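Local coordinates for protein putative phosphomethylpyrimidine kinase (Bacteroides thetaiotaomicron, PDB 3MBH) that probably phosphorylates pyridoxal with ATP and holds pyridoxal in its substrate pocket in this crystal, at residues I10-D15 / T25-I30; D15-G18 / V22-T25; V198-R203 / D239-A244. All coordinates share one frame; numbering follows the deposited sequence.

Interaction 1 of 3, residues I10-D15 / T25-I30; sequences IAAVHD and TVVIPI. With PXL (3-hydroxy-5-(hydroxymethyl)-2-methylisonicotinaldehyde), chain G.
Val27 lays its CG2 methyl over one face of the His14 imidazole, 3.9 Å from the ring centroid and only 10° off the ring normal, which is the geometry of a CH-pi contact. The two side chains belong to the first beta-alpha-beta unit of this ribokinase-type fold: His14 and Ala12 lie on strand 9-17, Val27 sits on helix 24-33, and the next strand, 37-40, runs parallel to the first. With CG1 anti to the backbone N (chi1 175°), the two methyls of Val27 diverge, CG2 to the imidazole and CG1 to Ala12 CB at 4.0 Å. No direct hydrogen bond joins the segments; the contacts across them are these two methyls and a water lying between the backbones. Tyr82 on strand 80-83 meets the His14 ring edge-to-face, while Ser229 on helix 223-236 touches Val27; Ile28 and Pro29 of this helix pack on Pro29 and Ile28 of the second subunit. One residue on from His14, Asp15 reaches the ligand pocket. Its chi1 of 72° turns the carboxylate back over the backbone and brings it to the pyridine nitrogen of pyridoxal, Asp15 OD1 to N1 at 2.6 Å. The other oxygen, OD2, lies 3.4 Å from the ring methyl C2A. With an alanine here, N1 of the pyridoxal would probably lose its close oxygen neighbour, and the methyl C2A would be left without OD2 beside it. The water between the segments accepts from Thr25 N at 3.1 Å, and from the same water O to Asp15 O is 3.4 Å, at best a weak bond.

Interaction 2 of 3, residues D15-G18 / V22-T25; sequences DLSG and VSLT. With PXL (3-hydroxy-5-(hydroxymethyl)-2-methylisonicotinaldehyde), chain G.
Asp15 OD2 is gripped by two serine hydroxyls, Ser23 OG at 2.7 Å and Ser17 OG at 2.9 Å, the second meeting it nearly along its C-O axis. Ser23 OG also lies 3.0 Å from Asp15 O, so the hydroxyl is set close to both the side chain and the main chain of the aspartate. A water donates to Ser23 OG and accepts from Ser17 N, which ties the hydroxyl back to the strand. The chi1 of Ser23, 59°, faces OG toward the aspartate; although Ser23 stands at the N-cap of helix 24-33, its side chain makes no capping bond. The main chain adds a link: Leu24 N donates to Asp15 O at 3.0 Å with an N-H...O angle of 163°, the donor almost in line with the C=O. Next to it Leu16 and Leu24 cross at about a right angle, Leu16 CD1 resting 4.0 Å from Leu24 CB, and Leu16 of the second subunit packs on Leu24. On the ligand side Val22 CG2 presses on Ser17 CB at 3.6 Å, while Val22 CB approaches pyridoxal C6 at 3.8 Å. Thr25 OG1 donates to Val22 O in the carbonyl plane, a bond of 2.9 Å back to the residue before the N-cap. Beyond these segments, Asp225 OD2 bonds both Ser23 N and the pyridoxal, so one carboxylate oxygen joins the serine backbone to the ligand. The end of a parallel strand meeting the start of the following helix thus builds one wall of the pyridoxal pocket, the substrate site of a ribokinase-type kinase.

Interaction 3 of 3, residues V198-R203 / D239-A244; sequences VYAYNR and DSLPMA
Leu241 projects from the first turn of helix 241-257 toward strand 195-202, and its CB and CG serve as the arm that carries CD2 across. CG stands anti to the backbone N (chi1 170°), and CD2 in turn is anti to CA, so this methyl is the most extended point of the side chain. It settles between two residues on one face of the strand, 3.8 Å from Asn202 CB and 4.0 Å from Ala200 CB; the carbonyl oxygen of Tyr201, between them in sequence, is 4.1 Å from the same CD2. Asn202 thus contributes its CB here, while its polar OD1 accepts from Gln180 NE2 and Gln204 N. Tyr201 points away from this helix, and its ring packs on Leu171 and Arg172 of helix 164-176. Ser240 holds the start of helix 241-257 as its N-cap: the N of Met243, a selenomethionine, donates to Ser240 OG at 3.2 Å with an N-H...O angle of 158°. A third subunit borders the contact, where its Lys274 forms a salt bridge with Asp239 and its Gly261 packs on Asn202. Alternate residues of one strand therefore face helices on opposite sides of the sheet, the layered alpha-beta-alpha arrangement of the ribokinase-type fold.

Overall arrangement
From the N terminus the chain runs along strand 9-17, through a short loop and into helix 24-33. Interaction 2 closes that loop at its tightest, across residues 19-21, and interaction 1 encloses it: the two are nested, share Asp15 and Thr25, and their centres lie 8 Å apart. Both end at the pyridoxal and border the second subunit. Interaction 3 follows in series, far along the chain and on the other side of the chain's centre, and closes a longer excursion holding strand 207-213 and helix 223-236. Its nearest atoms are about 10 Å from interaction 1 and about 17 Å from interaction 2. All three reach one sheet, and helix 223-236 touches both Val27 and Ala244.

Interaction 1 of 3, residues I10-D15 / T25-I30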
ATOM      1  N   ILE A  10       7.401  -0.627  24.765  1.00 17.27           N
ATOM      2  CA  ILE A  10       7.140   0.634  25.443  1.00 17.26           C
ATOM      3  C   ILE A  10       6.267   0.421  26.653  1.00 16.43           C
ATOM      4  O   ILE A  10       5.144  -0.080  26.513  1.00 17.62           O
ATOM      5  CB  ILE A  10       6.448   1.610  24.483  1.00 17.88           C
ATOM      6  CG1 ILE A  10       7.316   1.798  23.234  1.00 20.24           C
ATOM      7  CG2 ILE A  10       6.176   2.935  25.190  1.00 16.64           C
ATOM      8  CD1 ILE A  10       6.642   2.579  22.099  1.00 20.82           C
ATOM      9  N   ALA A  11       6.734   0.791  27.836  1.00 15.53           N
ATOM     10  CA  ALA A  11       5.875   0.743  29.006  1.00 16.01           C
ATOM     11  C   ALA A  11       5.005   2.036  28.962  1.00 16.46           C
ATOM     12  O   ALA A  11       5.550   3.142  28.951  1.00 18.12           O
ATOM     13  CB  ALA A  11       6.719   0.654  30.320  1.00 14.16           C
ATOM     14  N   ALA A  12       3.678   1.874  28.966  1.00 15.43           N
ATOM     15  CA  ALA A  12       2.726   2.944  28.837  1.00 16.06           C
ATOM     16  C   ALA A  12       2.008   3.179  30.163  1.00 15.42           C
ATOM     17  O   ALA A  12       1.178   2.365  30.593  1.00 15.43           O
ATOM     18  CB  ALA A  12       1.717   2.653  27.698  1.00 15.04           C
ATOM     19  N   VAL A  13       2.379   4.262  30.830  1.00 16.23           N
ATOM     20  CA  VAL A  13       1.871   4.637  32.166  1.00 15.78           C
ATOM     21  C   VAL A  13       0.741   5.700  31.986  1.00 16.28           C
ATOM     22  O   VAL A  13       0.979   6.894  32.032  1.00 15.85           O
ATOM     23  CB  VAL A  13       3.013   5.133  33.109  1.00 15.46           C
ATOM     24  CG1 VAL A  13       2.472   5.248  34.554  1.00 14.30           C
ATOM     25  CG2 VAL A  13       4.277   4.192  32.990  1.00 14.26           C
ATOM     26  N   HIS A  14      -0.465   5.192  31.736  1.00 15.59           N
ATOM     27  CA  HIS A  14      -1.609   5.964  31.401  1.00 15.98           C
ATOM     28  C   HIS A  14      -2.814   5.239  31.969  1.00 15.58           C
ATOM     29  O   HIS A  14      -2.739   4.051  32.290  1.00 15.44           O
ATOM     30  CB  HIS A  14      -1.816   6.053  29.880  1.00 16.17           C
ATOM     31  CG  HIS A  14      -0.705   6.728  29.134  1.00 15.82           C
ATOM     32  ND1 HIS A  14      -0.814   8.018  28.672  1.00 15.25           N
ATOM     33  CD2 HIS A  14       0.482   6.264  28.680  1.00 15.40           C
ATOM     34  CE1 HIS A  14       0.299   8.358  28.041  1.00 17.52           C
ATOM     35  NE2 HIS A  14       1.110   7.314  28.031  1.00 16.07           N
ATOM     36  N   ASP A  15      -3.923   5.955  32.067  1.00 14.85           N
ATOM     37  CA  ASP A  15      -5.177   5.370  32.426  1.00 15.33           C
ATOM     38  C   ASP A  15      -5.859   4.567  31.287  1.00 16.69           C
ATOM     39  O   ASP A  15      -5.513   4.670  30.098  1.00 14.93           O
ATOM     40  CB  ASP A  15      -6.085   6.459  32.940  1.00 15.49           C
ATOM     41  CG  ASP A  15      -6.559   7.364  31.832  1.00 17.77           C
ATOM     42  OD1 ASP A  15      -5.860   8.401  31.558  1.00 17.25           O
ATOM     43  OD2 ASP A  15      -7.565   6.977  31.164  1.00 17.29           O
ATOM     44  N   THR A  25      -6.280   3.799  25.228  1.00 16.38           N
ATOM     45  CA  THR A  25      -7.052   3.431  24.059  1.00 16.16           C
ATOM     46  C   THR A  25      -6.605   4.249  22.845  1.00 17.92           C
ATOM     47  O   THR A  25      -7.065   3.980  21.742  1.00 18.83           O
ATOM     48  CB  THR A  25      -8.562   3.556  24.267  1.00 15.68           C
ATOM     49  OG1 THR A  25      -8.894   4.885  24.695  1.00 16.51           O
ATOM     50  CG2 THR A  25      -9.046   2.565  25.284  1.00 15.70           C
ATOM     51  N   VAL A  26      -5.677   5.196  23.040  1.00 17.94           N
ATOM     52  CA  VAL A  26      -5.035   5.911  21.929  1.00 18.25           C
ATOM     53  C   VAL A  26      -3.596   5.399  21.762  1.00 17.37           C
ATOM     54  O   VAL A  26      -3.143   5.141  20.647  1.00 16.43           O
ATOM     55  CB  VAL A  26      -5.139   7.436  22.255  1.00 19.61           C
ATOM     56  CG1 VAL A  26      -4.130   8.253  21.540  1.00 21.85           C
ATOM     57  CG2 VAL A  26      -6.609   7.929  21.952  1.00 20.85           C
ATOM     58  N   VAL A  27      -2.868   5.282  22.872  1.00 16.90           N
ATOM     59  CA  VAL A  27      -1.462   4.902  22.878  1.00 16.44           C
ATOM     60  C   VAL A  27      -1.252   3.509  22.323  1.00 16.10           C
ATOM     61  O   VAL A  27      -0.334   3.284  21.554  1.00 14.35           O
ATOM     62  CB  VAL A  27      -0.884   4.967  24.331  1.00 16.54           C
ATOM     63  CG1 VAL A  27       0.555   4.457  24.369  1.00 16.74           C
ATOM     64  CG2 VAL A  27      -0.973   6.404  24.888  1.00 15.76           C
ATOM     65  N   ILE A  28      -2.113   2.562  22.690  1.00 15.68           N
ATOM     66  CA  ILE A  28      -1.949   1.175  22.229  1.00 16.53           C
ATOM     67  C   ILE A  28      -2.113   1.046  20.681  1.00 17.01           C
ATOM     68  O   ILE A  28      -1.191   0.598  19.999  1.00 16.18           O
ATOM     69  CB  ILE A  28      -2.855   0.173  22.998  1.00 16.44           C
ATOM     70  CG1 ILE A  28      -2.357   0.042  24.432  1.00 17.52           C
ATOM     71  CG2 ILE A  28      -2.849  -1.167  22.304  1.00 14.93           C
ATOM     72  CD1 ILE A  28      -3.439  -0.623  25.416  1.00 14.44           C
ATOM     73  N   PRO A  29      -3.225   1.505  20.117  1.00 17.28           N
ATOM     74  CA  PRO A  29      -3.371   1.378  18.647  1.00 16.67           C
ATOM     75  C   PRO A  29      -2.324   2.128  17.823  1.00 16.58           C
ATOM     76  O   PRO A  29      -1.833   1.611  16.799  1.00 14.81           O
ATOM     77  CB  PRO A  29      -4.772   1.947  18.361  1.00 18.10           C
ATOM     78  CG  PRO A  29      -5.302   2.417  19.596  1.00 17.85           C
ATOM     79  CD  PRO A  29      -4.415   2.094  20.741  1.00 17.99           C
ATOM     80  N   ILE A  30      -1.972   3.341  18.248  1.00 15.47           N
ATOM     81  CA  ILE A  30      -1.001   4.135  17.488  1.00 15.17           C
ATOM     82  C   ILE A  30       0.390   3.464  17.525  1.00 14.99           C
ATOM     83  O   ILE A  30       0.977   3.171  16.482  1.00 15.75           O
ATOM     84  CB  ILE A  30      -0.915   5.539  18.011  1.00 15.13           C
ATOM     85  CG1 ILE A  30      -2.235   6.266  17.674  1.00 14.33           C
ATOM     86  CG2 ILE A  30       0.385   6.255  17.420  1.00 13.76           C
ATOM     87  CD1 ILE A  30      -2.305   7.753  18.177  1.00 13.82           C
TER
HETATM   88  OP4 PXL G 400      -4.442  12.883  28.267  1.00 34.53           O
HETATM   89  C5A PXL G 400      -5.759  13.405  28.353  1.00 27.75           C
HETATM   90  C5  PXL G 400      -6.570  12.543  29.326  1.00 24.58           C
HETATM   91  C6  PXL G 400      -6.229  11.271  29.742  1.00 22.67           C
HETATM   92  N1  PXL G 400      -6.970  10.592  30.617  1.00 21.31           N
HETATM   93  C2  PXL G 400      -8.135  10.999  31.163  1.00 23.61           C
HETATM   94  C3  PXL G 400      -8.614  12.334  30.781  1.00 23.63           C
HETATM   95  C4  PXL G 400      -7.771  13.122  29.851  1.00 25.70           C
HETATM   96  C4A PXL G 400      -8.133  14.439  29.331  1.00 27.24           C
HETATM   97  O4A PXL G 400      -9.275  14.710  29.524  1.00 36.52           O
HETATM   98  O3  PXL G 400      -9.725  12.907  31.272  1.00 25.80           O
HETATM   99  C2A PXL G 400      -8.835  10.022  32.093  1.00 22.34           C
HETATM  100  O   HOH W   1      -7.841   4.810  27.664  1.00 17.85           O

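Interaction 2 of 3, residues D15-G18 / V22-T25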
ATOM      1  N   ASP A  15      -3.923   5.955  32.067  1.00 14.85           N
ATOM      2  CA  ASP A  15      -5.177   5.370  32.426  1.00 15.33           C
ATOM      3  C   ASP A  15      -5.859   4.567  31.287  1.00 16.69           C
ATOM      4  O   ASP A  15      -5.513   4.670  30.098  1.00 14.93           O
ATOM      5  CB  ASP A  15      -6.085   6.459  32.940  1.00 15.49           C
ATOM      6  CG  ASP A  15      -6.559   7.364  31.832  1.00 17.77           C
ATOM      7  OD1 ASP A  15      -5.860   8.401  31.558  1.00 17.25           O
ATOM      8  OD2 ASP A  15      -7.565   6.977  31.164  1.00 17.29           O
ATOM      9  N   LEU A  16      -6.828   3.729  31.680  1.00 16.52           N
ATOM     10  CA  LEU A  16      -7.708   3.013  30.763  1.00 16.60           C
ATOM     11  C   LEU A  16      -9.089   3.595  30.919  1.00 17.29           C
ATOM     12  O   LEU A  16      -9.705   3.456  31.981  1.00 15.45           O
ATOM     13  CB  LEU A  16      -7.742   1.528  31.045  1.00 15.77           C
ATOM     14  CG  LEU A  16      -8.479   0.618  30.005  1.00 18.19           C
ATOM     15  CD1 LEU A  16      -7.664   0.505  28.696  1.00 17.93           C
ATOM     16  CD2 LEU A  16      -8.767  -0.751  30.538  1.00 15.43           C
ATOM     17  N   SER A  17      -9.529   4.270  29.853  1.00 16.66           N
ATOM     18  CA  SER A  17     -10.824   4.848  29.750  1.00 17.38           C
ATOM     19  C   SER A  17     -11.676   4.128  28.687  1.00 16.99           C
ATOM     20  O   SER A  17     -11.281   3.990  27.555  1.00 17.56           O
ATOM     21  CB  SER A  17     -10.738   6.331  29.368  1.00 18.02           C
ATOM     22  OG  SER A  17     -10.391   7.120  30.466  1.00 19.91           O
ATOM     23  N   GLY A  18     -12.892   3.758  29.070  1.00 16.96           N
ATOM     24  CA  GLY A  18     -13.812   3.090  28.193  1.00 18.32           C
ATOM     25  C   GLY A  18     -14.233   3.870  26.961  1.00 19.47           C
ATOM     26  O   GLY A  18     -14.182   3.337  25.870  1.00 20.99           O
ATOM     27  N   VAL A  22      -8.682   8.738  24.632  1.00 17.34           N
ATOM     28  CA  VAL A  22      -7.629   9.285  25.451  1.00 16.96           C
ATOM     29  C   VAL A  22      -6.741   8.129  25.881  1.00 16.61           C
ATOM     30  O   VAL A  22      -7.096   6.962  25.735  1.00 16.75           O
ATOM     31  CB  VAL A  22      -8.162   9.989  26.719  1.00 17.57           C
ATOM     32  CG1 VAL A  22      -8.961  11.275  26.338  1.00 17.23           C
ATOM     33  CG2 VAL A  22      -8.997   9.013  27.625  1.00 15.23           C
ATOM     34  N   SER A  23      -5.581   8.471  26.381  1.00 16.24           N
ATOM     35  CA  SER A  23      -4.781   7.571  27.212  1.00 17.47           C
ATOM     36  C   SER A  23      -4.538   6.185  26.542  1.00 16.82           C
ATOM     37  O   SER A  23      -4.182   6.125  25.353  1.00 17.19           O
ATOM     38  CB  SER A  23      -5.363   7.496  28.619  1.00 16.43           C
ATOM     39  OG  SER A  23      -6.714   7.038  28.637  1.00 18.25           O
ATOM     40  N   LEU A  24      -4.670   5.076  27.263  1.00 15.99           N
ATOM     41  CA  LEU A  24      -4.280   3.777  26.676  1.00 15.83           C
ATOM     42  C   LEU A  24      -5.025   3.396  25.363  1.00 15.95           C
ATOM     43  O   LEU A  24      -4.446   2.736  24.474  1.00 16.28           O
ATOM     44  CB  LEU A  24      -4.412   2.611  27.699  1.00 14.85           C
ATOM     45  CG  LEU A  24      -3.366   2.668  28.820  1.00 16.33           C
ATOM     46  CD1 LEU A  24      -3.745   1.576  29.899  1.00 15.28           C
ATOM     47  CD2 LEU A  24      -1.947   2.514  28.309  1.00 16.39           C
ATOM     48  N   THR A  25      -6.280   3.799  25.228  1.00 16.38           N
ATOM     49  CA  THR A  25      -7.052   3.431  24.059  1.00 16.16           C
ATOM     50  C   THR A  25      -6.605   4.249  22.845  1.00 17.92           C
ATOM     51  O   THR A  25      -7.065   3.980  21.742  1.00 18.83           O
ATOM     52  CB  THR A  25      -8.562   3.556  24.267  1.00 15.68           C
ATOM     53  OG1 THR A  25      -8.894   4.885  24.695  1.00 16.51           O
ATOM     54  CG2 THR A  25      -9.046   2.565  25.284  1.00 15.70           C
TER
HETATM   55  OP4 PXL G 400      -4.442  12.883  28.267  1.00 34.53           O
HETATM   56  C5A PXL G 400      -5.759  13.405  28.353  1.00 27.75           C
HETATM   57  C5  PXL G 400      -6.570  12.543  29.326  1.00 24.58           C
HETATM   58  C6  PXL G 400      -6.229  11.271  29.742  1.00 22.67           C
HETATM   59  N1  PXL G 400      -6.970  10.592  30.617  1.00 21.31           N
HETATM   60  C2  PXL G 400      -8.135  10.999  31.163  1.00 23.61           C
HETATM   61  C3  PXL G 400      -8.614  12.334  30.781  1.00 23.63           C
HETATM   62  C4  PXL G 400      -7.771  13.122  29.851  1.00 25.70           C
HETATM   63  C4A PXL G 400      -8.133  14.439  29.331  1.00 27.24           C
HETATM   64  O4A PXL G 400      -9.275  14.710  29.524  1.00 36.52           O
HETATM   65  O3  PXL G 400      -9.725  12.907  31.272  1.00 25.80           O
HETATM   66  C2A PXL G 400      -8.835  10.022  32.093  1.00 22.34           C
HETATM   67  O   HOH W   1      -7.841   4.810  27.664  1.00 17.85           O
HETATM   68  O   HOH W   2     -11.578   4.776  24.975  1.00 20.88           O

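Interaction 3 of 3, residues V198-R203 / D239-A244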
ATOM      1  N   VAL A 198       2.739  24.630  17.462  1.00 19.47           N
ATOM      2  CA  VAL A 198       3.516  23.783  18.319  1.00 18.12           C
ATOM      3  C   VAL A 198       4.938  24.345  18.255  1.00 17.72           C
ATOM      4  O   VAL A 198       5.430  24.718  17.174  1.00 16.85           O
ATOM      5  CB  VAL A 198       3.505  22.310  17.852  1.00 18.76           C
ATOM      6  CG1 VAL A 198       4.465  21.447  18.706  1.00 17.87           C
ATOM      7  CG2 VAL A 198       2.053  21.699  17.861  1.00 19.60           C
ATOM      8  N   TYR A 199       5.582  24.453  19.402  1.00 16.80           N
ATOM      9  CA  TYR A 199       6.946  24.948  19.520  1.00 16.84           C
ATOM     10  C   TYR A 199       7.765  23.822  20.152  1.00 17.79           C
ATOM     11  O   TYR A 199       7.208  23.003  20.899  1.00 16.76           O
ATOM     12  CB  TYR A 199       6.989  26.177  20.390  1.00 17.63           C
ATOM     13  CG  TYR A 199       6.400  27.416  19.784  1.00 18.65           C
ATOM     14  CD1 TYR A 199       5.012  27.613  19.716  1.00 18.67           C
ATOM     15  CD2 TYR A 199       7.235  28.444  19.314  1.00 19.54           C
ATOM     16  CE1 TYR A 199       4.494  28.806  19.160  1.00 20.48           C
ATOM     17  CE2 TYR A 199       6.729  29.615  18.801  1.00 18.37           C
ATOM     18  CZ  TYR A 199       5.369  29.787  18.700  1.00 21.99           C
ATOM     19  OH  TYR A 199       4.918  30.998  18.196  1.00 22.31           O
ATOM     20  N   ALA A 200       9.049  23.714  19.788  1.00 17.50           N
ATOM     21  CA  ALA A 200       9.913  22.659  20.349  1.00 16.51           C
ATOM     22  C   ALA A 200      11.361  23.136  20.422  1.00 16.45           C
ATOM     23  O   ALA A 200      11.819  24.048  19.670  1.00 15.47           O
ATOM     24  CB  ALA A 200       9.837  21.387  19.522  1.00 15.44           C
ATOM     25  N   TYR A 201      12.078  22.508  21.336  1.00 15.97           N
ATOM     26  CA  TYR A 201      13.485  22.776  21.541  1.00 15.34           C
ATOM     27  C   TYR A 201      14.222  21.442  21.734  1.00 15.61           C
ATOM     28  O   TYR A 201      13.735  20.543  22.374  1.00 14.87           O
ATOM     29  CB  TYR A 201      13.664  23.719  22.708  1.00 15.54           C
ATOM     30  CG  TYR A 201      15.082  23.883  23.109  1.00 14.43           C
ATOM     31  CD1 TYR A 201      15.929  24.605  22.329  1.00 15.82           C
ATOM     32  CD2 TYR A 201      15.570  23.315  24.283  1.00 16.50           C
ATOM     33  CE1 TYR A 201      17.256  24.750  22.649  1.00 18.65           C
ATOM     34  CE2 TYR A 201      16.879  23.447  24.634  1.00 18.14           C
ATOM     35  CZ  TYR A 201      17.719  24.188  23.820  1.00 19.83           C
ATOM     36  OH  TYR A 201      19.020  24.369  24.121  1.00 18.37           O
ATOM     37  N   ASN A 202      15.393  21.325  21.135  1.00 15.76           N
ATOM     38  CA  ASN A 202      16.259  20.156  21.297  1.00 15.43           C
ATOM     39  C   ASN A 202      17.558  20.710  21.839  1.00 15.29           C
ATOM     40  O   ASN A 202      18.273  21.465  21.154  1.00 14.95           O
ATOM     41  CB  ASN A 202      16.483  19.433  19.950  1.00 14.93           C
ATOM     42  CG  ASN A 202      17.089  18.073  20.116  1.00 15.44           C
ATOM     43  OD1 ASN A 202      17.613  17.743  21.172  1.00 17.99           O
ATOM     44  ND2 ASN A 202      17.016  17.268  19.086  1.00 16.49           N
ATOM     45  N   ARG A 203      17.876  20.345  23.059  1.00 15.53           N
ATOM     46  CA  ARG A 203      19.112  20.832  23.680  1.00 16.92           C
ATOM     47  C   ARG A 203      20.302  20.283  22.878  1.00 16.64           C
ATOM     48  O   ARG A 203      21.310  20.935  22.735  1.00 15.75           O
ATOM     49  CB  ARG A 203      19.182  20.384  25.150  1.00 17.11           C
ATOM     50  CG  ARG A 203      20.373  21.015  25.950  1.00 21.66           C
ATOM     51  CD  ARG A 203      20.302  20.668  27.459  1.00 26.75           C
ATOM     52  NE  ARG A 203      20.131  19.224  27.690  1.00 30.17           N
ATOM     53  CZ  ARG A 203      19.213  18.645  28.494  1.00 34.05           C
ATOM     54  NH1 ARG A 203      18.360  19.376  29.215  1.00 35.04           N
ATOM     55  NH2 ARG A 203      19.154  17.301  28.596  1.00 32.80           N
ATOM     56  N   ASP A 239      13.319   9.079  13.481  1.00 17.16           N
ATOM     57  CA  ASP A 239      13.011  10.340  12.789  1.00 16.51           C
ATOM     58  C   ASP A 239      13.636  11.478  13.602  1.00 16.08           C
ATOM     59  O   ASP A 239      13.803  11.374  14.827  1.00 15.88           O
ATOM     60  CB  ASP A 239      11.515  10.589  12.629  1.00 16.77           C
ATOM     61  CG  ASP A 239      10.800   9.522  11.796  1.00 18.16           C
ATOM     62  OD1 ASP A 239      11.465   8.698  11.164  1.00 21.11           O
ATOM     63  OD2 ASP A 239       9.535   9.462  11.861  1.00 19.87           O
ATOM     64  N   SER A 240      14.008  12.554  12.927  1.00 15.48           N
ATOM     65  CA  SER A 240      14.407  13.785  13.585  1.00 15.10           C
ATOM     66  C   SER A 240      13.211  14.453  14.296  1.00 15.81           C
ATOM     67  O   SER A 240      12.047  14.125  14.014  1.00 15.94           O
ATOM     68  CB  SER A 240      14.928  14.783  12.540  1.00 15.22           C
ATOM     69  OG  SER A 240      13.845  15.306  11.804  1.00 17.08           O
ATOM     70  N   LEU A 241      13.514  15.386  15.203  1.00 15.38           N
ATOM     71  CA  LEU A 241      12.483  16.080  15.957  1.00 15.64           C
ATOM     72  C   LEU A 241      11.530  16.827  15.002  1.00 14.76           C
ATOM     73  O   LEU A 241      10.361  16.663  15.108  1.00 15.99           O
ATOM     74  CB  LEU A 241      13.087  17.042  17.000  1.00 14.81           C
ATOM     75  CG  LEU A 241      12.103  18.015  17.709  1.00 16.09           C
ATOM     76  CD1 LEU A 241      11.003  17.215  18.432  1.00 13.87           C
ATOM     77  CD2 LEU A 241      12.876  18.952  18.696  1.00 11.97           C
ATOM     78  N   PRO A 242      12.051  17.606  14.037  1.00 15.37           N
ATOM     79  CA  PRO A 242      11.096  18.330  13.198  1.00 15.72           C
ATOM     80  C   PRO A 242      10.229  17.368  12.376  1.00 16.97           C
ATOM     81  O   PRO A 242       9.046  17.641  12.159  1.00 17.34           O
ATOM     82  CB  PRO A 242      11.994  19.241  12.322  1.00 15.40           C
ATOM     83  CG  PRO A 242      13.349  18.645  12.406  1.00 14.93           C
ATOM     84  CD  PRO A 242      13.446  17.954  13.722  1.00 14.31           C
HETATM   85  N   MSE A 243      10.796  16.219  11.966  1.00 17.13           N
HETATM   86  CA  MSE A 243      10.003  15.230  11.246  1.00 16.80           C
HETATM   87  C   MSE A 243       8.899  14.650  12.152  1.00 16.01           C
HETATM   88  O   MSE A 243       7.773  14.484  11.689  1.00 14.64           O
HETATM   89  CB  MSE A 243      10.878  14.120  10.655  1.00 17.78           C
HETATM   90  CG  MSE A 243      10.078  12.947  10.123  1.00 20.53           C
HETATM   91 SE   MSE A 243       9.258  13.448   8.426  0.75 25.69          SE
HETATM   92  CE  MSE A 243      10.894  13.419   7.308  1.00 22.03           C
ATOM     93  N   ALA A 244       9.223  14.386  13.430  1.00 15.85           N
ATOM     94  CA  ALA A 244       8.242  13.903  14.420  1.00 15.96           C
ATOM     95  C   ALA A 244       7.110  14.887  14.561  1.00 15.36           C
ATOM     96  O   ALA A 244       5.942  14.507  14.537  1.00 16.49           O
ATOM     97  CB  ALA A 244       8.902  13.652  15.779  1.00 14.64           C
TER